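Local coordinates for protein lysine cyclodeaminase (Streptomyces pristinaespiralis, PDB 5YU3) that catalyses the NAD-dependent cyclodeamination of L-lysine to L-pipecolic acid with loss of ammonia, and probably also acts on L-ornithine and L-2,4-diaminobutyric acid, at residues Lys240-Thr254 / Gly265-Leu279. Sequence-based numbering, arbitrary orientation.
Sequences KTELPLGLLERAFVT and GECQQLSADRLGPQL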
ATOM      1  N   LYS A 240       6.087 -21.295   4.542  1.00 20.28           N
ATOM      2  CA  LYS A 240       7.487 -21.364   4.142  1.00 19.15           C
ATOM      3  C   LYS A 240       8.343 -21.218   5.388  1.00 16.81           C
ATOM      4  O   LYS A 240       8.214 -20.230   6.118  1.00 17.84           O
ATOM      5  CB  LYS A 240       7.826 -20.266   3.130  1.00 19.50           C
ATOM      6  CG  LYS A 240       9.300 -20.239   2.703  1.00 18.65           C
ATOM      7  CD  LYS A 240      10.005 -18.958   3.147  1.00 20.57           C
ATOM      8  CE  LYS A 240      11.427 -18.874   2.559  1.00 20.24           C
ATOM      9  NZ  LYS A 240      11.410 -18.842   1.056  1.00 18.62           N
ATOM     10  N   THR A 241       9.189 -22.215   5.645  1.00 17.72           N
ATOM     11  CA  THR A 241      10.173 -22.151   6.713  1.00 15.32           C
ATOM     12  C   THR A 241      11.494 -22.688   6.185  1.00 16.73           C
ATOM     13  O   THR A 241      11.549 -23.355   5.144  1.00 17.50           O
ATOM     14  CB  THR A 241       9.748 -22.971   7.939  1.00 20.95           C
ATOM     15  OG1 THR A 241       9.516 -24.325   7.530  1.00 20.18           O
ATOM     16  CG2 THR A 241       8.474 -22.400   8.575  1.00 21.81           C
ATOM     17  N   GLU A 242      12.564 -22.404   6.926  1.00 17.19           N
ATOM     18  CA  GLU A 242      13.898 -22.816   6.515  1.00 17.66           C
ATOM     19  C   GLU A 242      14.622 -23.683   7.529  1.00 16.52           C
ATOM     20  O   GLU A 242      15.533 -24.419   7.139  1.00 19.91           O
ATOM     21  CB  GLU A 242      14.769 -21.581   6.224  1.00 13.37           C
ATOM     22  CG  GLU A 242      14.256 -20.778   5.035  1.00 19.17           C
ATOM     23  CD  GLU A 242      15.110 -19.562   4.730  1.00 15.81           C
ATOM     24  OE1 GLU A 242      15.519 -18.852   5.676  1.00 16.98           O
ATOM     25  OE2 GLU A 242      15.361 -19.322   3.531  1.00 17.23           O
ATOM     26  N   LEU A 243      14.257 -23.618   8.815  1.00 17.28           N
ATOM     27  CA  LEU A 243      15.067 -24.310   9.804  1.00 16.79           C
ATOM     28  C   LEU A 243      14.354 -25.557  10.327  1.00 19.33           C
ATOM     29  O   LEU A 243      13.120 -25.642  10.310  1.00 19.36           O
ATOM     30  CB  LEU A 243      15.409 -23.409  10.998  1.00 19.01           C
ATOM     31  CG  LEU A 243      16.211 -22.138  10.713  1.00 15.72           C
ATOM     32  CD1 LEU A 243      16.529 -21.399  12.015  1.00 17.97           C
ATOM     33  CD2 LEU A 243      17.496 -22.499   9.981  1.00 17.24           C
ATOM     34  N   PRO A 244      15.103 -26.539  10.810  1.00 17.53           N
ATOM     35  CA  PRO A 244      14.462 -27.739  11.355  1.00 21.56           C
ATOM     36  C   PRO A 244      13.877 -27.469  12.730  1.00 19.85           C
ATOM     37  O   PRO A 244      14.462 -26.755  13.547  1.00 22.58           O
ATOM     38  CB  PRO A 244      15.606 -28.754  11.407  1.00 23.18           C
ATOM     39  CG  PRO A 244      16.934 -27.858  11.310  1.00 26.38           C
ATOM     40  CD  PRO A 244      16.602 -26.681  10.828  1.00 20.24           C
ATOM     41  N   LEU A 245      12.692 -28.036  12.975  1.00 21.47           N
ATOM     42  CA  LEU A 245      12.007 -27.803  14.245  1.00 21.74           C
ATOM     43  C   LEU A 245      12.897 -28.154  15.432  1.00 21.55           C
ATOM     44  O   LEU A 245      12.949 -27.414  16.423  1.00 24.63           O
ATOM     45  CB  LEU A 245      10.709 -28.617  14.299  1.00 26.58           C
ATOM     46  CG  LEU A 245       9.939 -28.518  15.619  1.00 29.95           C
ATOM     47  CD1 LEU A 245       9.501 -27.074  15.895  1.00 29.58           C
ATOM     48  CD2 LEU A 245       8.742 -29.477  15.628  1.00 30.35           C
ATOM     49  N   GLY A 246      13.613 -29.276  15.342  1.00 24.72           N
ATOM     50  CA  GLY A 246      14.436 -29.705  16.465  1.00 28.56           C
ATOM     51  C   GLY A 246      15.478 -28.675  16.846  1.00 28.21           C
ATOM     52  O   GLY A 246      15.695 -28.402  18.030  1.00 28.26           O
ATOM     53  N   LEU A 247      16.120 -28.070  15.843  1.00 25.60           N
ATOM     54  CA  LEU A 247      17.058 -26.982  16.087  1.00 25.78           C
ATOM     55  C   LEU A 247      16.362 -25.782  16.730  1.00 22.70           C
ATOM     56  O   LEU A 247      16.846 -25.222  17.719  1.00 23.47           O
ATOM     57  CB  LEU A 247      17.716 -26.590  14.760  1.00 27.58           C
ATOM     58  CG  LEU A 247      19.012 -25.796  14.721  1.00 30.53           C
ATOM     59  CD1 LEU A 247      19.714 -26.032  13.385  1.00 29.67           C
ATOM     60  CD2 LEU A 247      18.724 -24.312  14.912  1.00 32.07           C
ATOM     61  N   LEU A 248      15.228 -25.369  16.167  1.00 21.53           N
ATOM     62  CA  LEU A 248      14.493 -24.221  16.695  1.00 21.04           C
ATOM     63  C   LEU A 248      14.122 -24.419  18.161  1.00 24.70           C
ATOM     64  O   LEU A 248      14.223 -23.489  18.974  1.00 23.42           O
ATOM     65  CB  LEU A 248      13.233 -24.013  15.858  1.00 25.59           C
ATOM     66  CG  LEU A 248      12.774 -22.672  15.296  1.00 34.07           C
ATOM     67  CD1 LEU A 248      13.918 -21.816  14.779  1.00 24.54           C
ATOM     68  CD2 LEU A 248      11.780 -22.984  14.179  1.00 28.27           C
ATOM     69  N   GLU A 249      13.686 -25.629  18.516  1.00 25.28           N
ATOM     70  CA  GLU A 249      13.265 -25.902  19.883  1.00 26.76           C
ATOM     71  C   GLU A 249      14.425 -25.847  20.865  1.00 27.77           C
ATOM     72  O   GLU A 249      14.200 -25.604  22.053  1.00 33.55           O
ATOM     73  CB  GLU A 249      12.564 -27.261  19.946  1.00 31.34           C
ATOM     74  CG  GLU A 249      11.212 -27.264  19.244  1.00 31.57           C
ATOM     75  CD  GLU A 249      10.547 -28.636  19.229  1.00 39.17           C
ATOM     76  OE1 GLU A 249      11.267 -29.660  19.214  1.00 40.31           O
ATOM     77  OE2 GLU A 249       9.298 -28.685  19.218  1.00 41.43           O
ATOM     78  N   ARG A 250      15.657 -26.049  20.399  1.00 20.21           N
ATOM     79  CA  ARG A 250      16.818 -25.927  21.270  1.00 23.92           C
ATOM     80  C   ARG A 250      17.405 -24.523  21.297  1.00 24.24           C
ATOM     81  O   ARG A 250      18.339 -24.276  22.068  1.00 24.45           O
ATOM     82  CB  ARG A 250      17.914 -26.908  20.836  1.00 23.74           C
ATOM     83  CG  ARG A 250      17.583 -28.365  21.078  1.00 28.35           C
ATOM     84  CD  ARG A 250      18.803 -29.243  20.813  1.00 29.62           C
ATOM     85  NE  ARG A 250      19.131 -29.336  19.388  1.00 30.55           N
ATOM     86  CZ  ARG A 250      18.525 -30.162  18.537  1.00 31.72           C
ATOM     87  NH1 ARG A 250      17.558 -30.964  18.964  1.00 34.74           N
ATOM     88  NH2 ARG A 250      18.884 -30.194  17.257  1.00 30.40           N
ATOM     89  N   ALA A 251      16.899 -23.606  20.478  1.00 20.35           N
ATOM     90  CA  ALA A 251      17.519 -22.302  20.304  1.00 19.19           C
ATOM     91  C   ALA A 251      16.875 -21.244  21.185  1.00 22.91           C
ATOM     92  O   ALA A 251      15.702 -21.348  21.563  1.00 20.86           O
ATOM     93  CB  ALA A 251      17.429 -21.840  18.844  1.00 19.24           C
ATOM     94  N   PHE A 252      17.664 -20.210  21.491  1.00 18.02           N
ATOM     95  CA  PHE A 252      17.141 -18.926  21.942  1.00 17.96           C
ATOM     96  C   PHE A 252      16.692 -18.149  20.710  1.00 19.64           C
ATOM     97  O   PHE A 252      17.523 -17.825  19.858  1.00 17.92           O
ATOM     98  CB  PHE A 252      18.228 -18.164  22.705  1.00 19.30           C
ATOM     99  CG  PHE A 252      17.849 -16.744  23.087  1.00 21.56           C
ATOM    100  CD1 PHE A 252      17.050 -16.501  24.197  1.00 23.44           C
ATOM    101  CD2 PHE A 252      18.324 -15.662  22.361  1.00 21.65           C
ATOM    102  CE1 PHE A 252      16.715 -15.207  24.562  1.00 22.06           C
ATOM    103  CE2 PHE A 252      17.990 -14.350  22.721  1.00 22.72           C
ATOM    104  CZ  PHE A 252      17.190 -14.129  23.824  1.00 24.48           C
ATOM    105  N   VAL A 253      15.393 -17.861  20.601  1.00 18.38           N
ATOM    106  CA  VAL A 253      14.809 -17.307  19.377  1.00 18.27           C
ATOM    107  C   VAL A 253      14.324 -15.885  19.637  1.00 19.36           C
ATOM    108  O   VAL A 253      13.407 -15.671  20.440  1.00 20.47           O
ATOM    109  CB  VAL A 253      13.660 -18.180  18.862  1.00 19.54           C
ATOM    110  CG1 VAL A 253      13.079 -17.579  17.602  1.00 18.36           C
ATOM    111  CG2 VAL A 253      14.141 -19.600  18.613  1.00 19.08           C
ATOM    112  N   THR A 254      14.924 -14.911  18.950  1.00 15.23           N
ATOM    113  CA  THR A 254      14.457 -13.527  18.988  1.00 15.79           C
ATOM    114  C   THR A 254      13.903 -13.164  17.616  1.00 16.95           C
ATOM    115  O   THR A 254      14.551 -13.414  16.595  1.00 17.59           O
ATOM    116  CB  THR A 254      15.573 -12.556  19.395  1.00 16.64           C
ATOM    117  OG1 THR A 254      15.052 -11.217  19.440  1.00 15.12           O
ATOM    118  CG2 THR A 254      16.760 -12.603  18.423  1.00 16.93           C
ATOM    119  N   GLY A 265       7.403 -16.144   9.816  1.00 17.40           N
ATOM    120  CA  GLY A 265       8.785 -16.470  10.097  1.00 16.39           C
ATOM    121  C   GLY A 265       8.959 -17.914  10.542  1.00 18.01           C
ATOM    122  O   GLY A 265       8.046 -18.737  10.460  1.00 17.51           O
ATOM    123  N   GLU A 266      10.172 -18.219  11.029  1.00 16.64           N
ATOM    124  CA  GLU A 266      10.414 -19.530  11.628  1.00 19.37           C
ATOM    125  C   GLU A 266       9.491 -19.766  12.813  1.00 19.23           C
ATOM    126  O   GLU A 266       9.187 -20.920  13.146  1.00 19.65           O
ATOM    127  CB  GLU A 266      11.868 -19.663  12.090  1.00 16.65           C
ATOM    128  CG  GLU A 266      12.899 -19.701  10.978  1.00 16.96           C
ATOM    129  CD  GLU A 266      12.624 -20.807   9.988  1.00 19.41           C
ATOM    130  OE1 GLU A 266      12.319 -21.927  10.430  1.00 19.02           O
ATOM    131  OE2 GLU A 266      12.682 -20.556   8.766  1.00 21.80           O
ATOM    132  N   CYS A 267       9.041 -18.690  13.466  1.00 18.26           N
ATOM    133  CA  CYS A 267       8.181 -18.836  14.636  1.00 17.82           C
ATOM    134  C   CYS A 267       6.819 -19.422  14.290  1.00 21.23           C
ATOM    135  O   CYS A 267       6.063 -19.780  15.207  1.00 20.13           O
ATOM    136  CB  CYS A 267       8.041 -17.481  15.338  1.00 15.74           C
ATOM    137  SG  CYS A 267       9.542 -17.011  16.239  1.00 19.30           S
ATOM    138  N   GLN A 268       6.495 -19.557  12.998  1.00 18.55           N
ATOM    139  CA  GLN A 268       5.351 -20.376  12.611  1.00 18.88           C
ATOM    140  C   GLN A 268       5.414 -21.754  13.240  1.00 21.88           C
ATOM    141  O   GLN A 268       4.373 -22.367  13.491  1.00 22.34           O
ATOM    142  CB  GLN A 268       5.298 -20.570  11.102  1.00 18.37           C
ATOM    143  CG  GLN A 268       4.929 -19.368  10.319  1.00 19.19           C
ATOM    144  CD  GLN A 268       5.090 -19.656   8.859  1.00 22.53           C
ATOM    145  OE1 GLN A 268       4.189 -20.214   8.228  1.00 21.32           O
ATOM    146  NE2 GLN A 268       6.262 -19.325   8.315  1.00 17.35           N
ATOM    147  N   GLN A 269       6.624 -22.270  13.466  1.00 17.89           N
ATOM    148  CA  GLN A 269       6.804 -23.618  13.989  1.00 21.24           C
ATOM    149  C   GLN A 269       6.732 -23.681  15.506  1.00 24.80           C
ATOM    150  O   GLN A 269       6.717 -24.786  16.059  1.00 23.75           O
ATOM    151  CB  GLN A 269       8.159 -24.194  13.550  1.00 20.51           C
ATOM    152  CG  GLN A 269       8.438 -24.115  12.059  1.00 20.00           C
ATOM    153  CD  GLN A 269       9.597 -25.002  11.649  1.00 24.15           C
ATOM    154  OE1 GLN A 269       9.516 -26.229  11.744  1.00 22.23           O
ATOM    155  NE2 GLN A 269      10.686 -24.387  11.191  1.00 21.29           N
ATOM    156  N   LEU A 270       6.702 -22.543  16.186  1.00 21.26           N
ATOM    157  CA  LEU A 270       6.888 -22.496  17.627  1.00 23.27           C
ATOM    158  C   LEU A 270       5.607 -22.080  18.331  1.00 24.68           C
ATOM    159  O   LEU A 270       4.808 -21.303  17.801  1.00 23.89           O
ATOM    160  CB  LEU A 270       7.996 -21.515  18.008  1.00 23.57           C
ATOM    161  CG  LEU A 270       9.415 -21.876  17.581  1.00 27.50           C
ATOM    162  CD1 LEU A 270      10.368 -20.802  18.033  1.00 24.18           C
ATOM    163  CD2 LEU A 270       9.803 -23.243  18.149  1.00 29.54           C
ATOM    164  N   SER A 271       5.424 -22.608  19.537  1.00 26.45           N
ATOM    165  CA  SER A 271       4.388 -22.086  20.410  1.00 25.89           C
ATOM    166  C   SER A 271       4.751 -20.665  20.810  1.00 23.39           C
ATOM    167  O   SER A 271       5.917 -20.359  21.071  1.00 24.93           O
ATOM    168  CB  SER A 271       4.229 -22.960  21.649  1.00 27.57           C
ATOM    169  OG  SER A 271       3.257 -22.398  22.507  1.00 30.79           O
ATOM    170  N   ALA A 272       3.745 -19.791  20.848  1.00 23.71           N
ATOM    171  CA  ALA A 272       4.007 -18.381  21.095  1.00 20.71           C
ATOM    172  C   ALA A 272       4.625 -18.127  22.464  1.00 23.72           C
ATOM    173  O   ALA A 272       5.326 -17.126  22.637  1.00 25.92           O
ATOM    174  CB  ALA A 272       2.715 -17.575  20.943  1.00 28.17           C
ATOM    175  N   ASP A 273       4.412 -19.016  23.441  1.00 23.09           N
ATOM    176  CA  ASP A 273       5.020 -18.805  24.751  1.00 20.85           C
ATOM    177  C   ASP A 273       6.485 -19.230  24.807  1.00 24.68           C
ATOM    178  O   ASP A 273       7.097 -19.133  25.877  1.00 28.02           O
ATOM    179  CB  ASP A 273       4.221 -19.537  25.846  1.00 23.23           C
ATOM    180  CG  ASP A 273       4.219 -21.050  25.671  1.00 26.43           C
ATOM    181  OD1 ASP A 273       4.418 -21.527  24.541  1.00 24.47           O
ATOM    182  OD2 ASP A 273       4.003 -21.772  26.669  1.00 22.88           O
ATOM    183  N   ARG A 274       7.068 -19.669  23.688  1.00 20.40           N
ATOM    184  CA  ARG A 274       8.467 -20.076  23.645  1.00 25.20           C
ATOM    185  C   ARG A 274       9.387 -19.008  23.063  1.00 25.59           C
ATOM    186  O   ARG A 274      10.601 -19.224  22.990  1.00 26.19           O
ATOM    187  CB  ARG A 274       8.631 -21.378  22.843  1.00 28.89           C
ATOM    188  CG  ARG A 274       8.645 -22.631  23.736  1.00 40.30           C
ATOM    189  CD  ARG A 274       9.983 -22.944  24.365  1.00 47.90           C
ATOM    190  NE  ARG A 274      11.078 -23.033  23.407  1.00 52.57           N
ATOM    191  CZ  ARG A 274      12.144 -22.231  23.413  1.00 53.67           C
ATOM    192  NH1 ARG A 274      12.270 -21.246  24.297  1.00 47.05           N
ATOM    193  NH2 ARG A 274      13.100 -22.398  22.516  1.00 53.64           N
ATOM    194  N   LEU A 275       8.847 -17.869  22.650  1.00 20.35           N
ATOM    195  CA  LEU A 275       9.671 -16.833  22.038  1.00 21.01           C
ATOM    196  C   LEU A 275      10.534 -16.145  23.083  1.00 23.09           C
ATOM    197  O   LEU A 275      10.093 -15.903  24.210  1.00 23.92           O
ATOM    198  CB  LEU A 275       8.787 -15.796  21.352  1.00 20.53           C
ATOM    199  CG  LEU A 275       8.487 -15.945  19.857  1.00 24.24           C
ATOM    200  CD1 LEU A 275       7.885 -17.287  19.544  1.00 24.61           C
ATOM    201  CD2 LEU A 275       7.564 -14.813  19.394  1.00 25.11           C
ATOM    202  N   GLY A 276      11.776 -15.823  22.707  1.00 22.19           N
ATOM    203  CA  GLY A 276      12.571 -14.907  23.494  1.00 18.67           C
ATOM    204  C   GLY A 276      12.125 -13.477  23.275  1.00 20.33           C
ATOM    205  O   GLY A 276      11.220 -13.191  22.484  1.00 21.30           O
ATOM    206  N   PRO A 277      12.735 -12.550  24.009  1.00 22.21           N
ATOM    207  CA  PRO A 277      12.407 -11.135  23.798  1.00 20.76           C
ATOM    208  C   PRO A 277      12.765 -10.706  22.383  1.00 18.63           C
ATOM    209  O   PRO A 277      13.772 -11.142  21.826  1.00 19.49           O
ATOM    210  CB  PRO A 277      13.250 -10.410  24.846  1.00 25.42           C
ATOM    211  CG  PRO A 277      13.751 -11.590  25.816  1.00 26.88           C
ATOM    212  CD  PRO A 277      13.776 -12.676  25.098  1.00 25.09           C
ATOM    213  N   GLN A 278      11.920  -9.849  21.805  1.00 18.66           N
ATOM    214  CA  GLN A 278      12.117  -9.394  20.434  1.00 18.04           C
ATOM    215  C   GLN A 278      13.402  -8.575  20.316  1.00 19.47           C
ATOM    216  O   GLN A 278      13.954  -8.081  21.306  1.00 19.68           O
ATOM    217  CB  GLN A 278      10.923  -8.557  19.968  1.00 18.51           C
ATOM    218  CG  GLN A 278      10.767  -7.222  20.681  1.00 18.24           C
ATOM    219  CD  GLN A 278       9.470  -6.512  20.318  1.00 18.71           C
ATOM    220  OE1 GLN A 278       9.460  -5.579  19.510  1.00 19.50           O
ATOM    221  NE2 GLN A 278       8.364  -6.953  20.913  1.00 19.82           N
ATOM    222  N   LEU A 279      13.866  -8.417  19.072  1.00 17.45           N
ATOM    223  CA  LEU A 279      15.164  -7.786  18.836  1.00 17.01           C
ATOM    224  C   LEU A 279      15.220  -6.376  19.414  1.00 18.66           C
ATOM    225  O   LEU A 279      16.232  -5.987  20.016  1.00 18.94           O
ATOM    226  CB  LEU A 279      15.468  -7.780  17.338  1.00 15.71           C
ATOM    227  CG  LEU A 279      16.776  -7.108  16.891  1.00 17.62           C
ATOM    228  CD1 LEU A 279      17.977  -7.779  17.534  1.00 20.79           C
ATOM    229  CD2 LEU A 279      16.871  -7.162  15.375  1.00 18.94           C
TER
HETATM  230  O   HOH W   1      13.623 -18.341   7.672  1.00 23.08           O
HETATM  231  O   HOH W   2      13.349 -18.892  22.613  1.00 26.31           O
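The Glu266 carboxylate meets the backbone of the loop 240-243 with both oxygens: OE2 takes Glu242 N on its syn lone pair at 2.6 Å, whereas Leu243 N reaches OE1 from above the carboxylate plane, 50° out of it. At the edge of the Arg274 guanidinium, in its plane, lies Ala251 O, 3.0 Å from NH2. The loop 265-278 packs along helix 245-250 and strand 252-254, at the outermost strand of the parallel, Rossmann-type sheet of the ornithine cyclodeaminase/mu-crystallin family. A bend at chi2 (-56°) folds Glu266 back to the two amides; water 1 lies within hydrogen-bonding distance of its OE2 and of Glu242 OE1, which also bonds Thr207, and may soften the approach of the two carboxylates. The Gln269 side chain comes from the opposite direction to that of Thr241 and gives NE2 to Leu243 O, in the amide plane and nearly straight (170°). Gln268 NE2 bridges the segments by donating to both Lys240 O and Gly265 O, while its OE1 takes Gly239 N; Lys240 itself pairs with Asp236 beside the bound NAD. Next to these polar groups the Leu248 side chain crosses those of Glu266 and Gln269 at about a right angle, its CD2 lying 3.5 Å from Gln269 NE2. Leu270 CD1 fills the angle between Leu248 CG and Val253 CG2, and Cys267 SG touches Val253 CG1. Pro277 CD approaches Phe252 CE1 and CZ obliquely, and the Phe252 strand is paired with 297-300. Gly276 N donates to Val253 O, and water 2 links Val253 N to Arg274 O. Thr254 turns OG1 away from its own amide nitrogen and donates it to Pro277 O in the carbonyl plane, on a lone pair, the OG1-to-O distance being 2.7 Å.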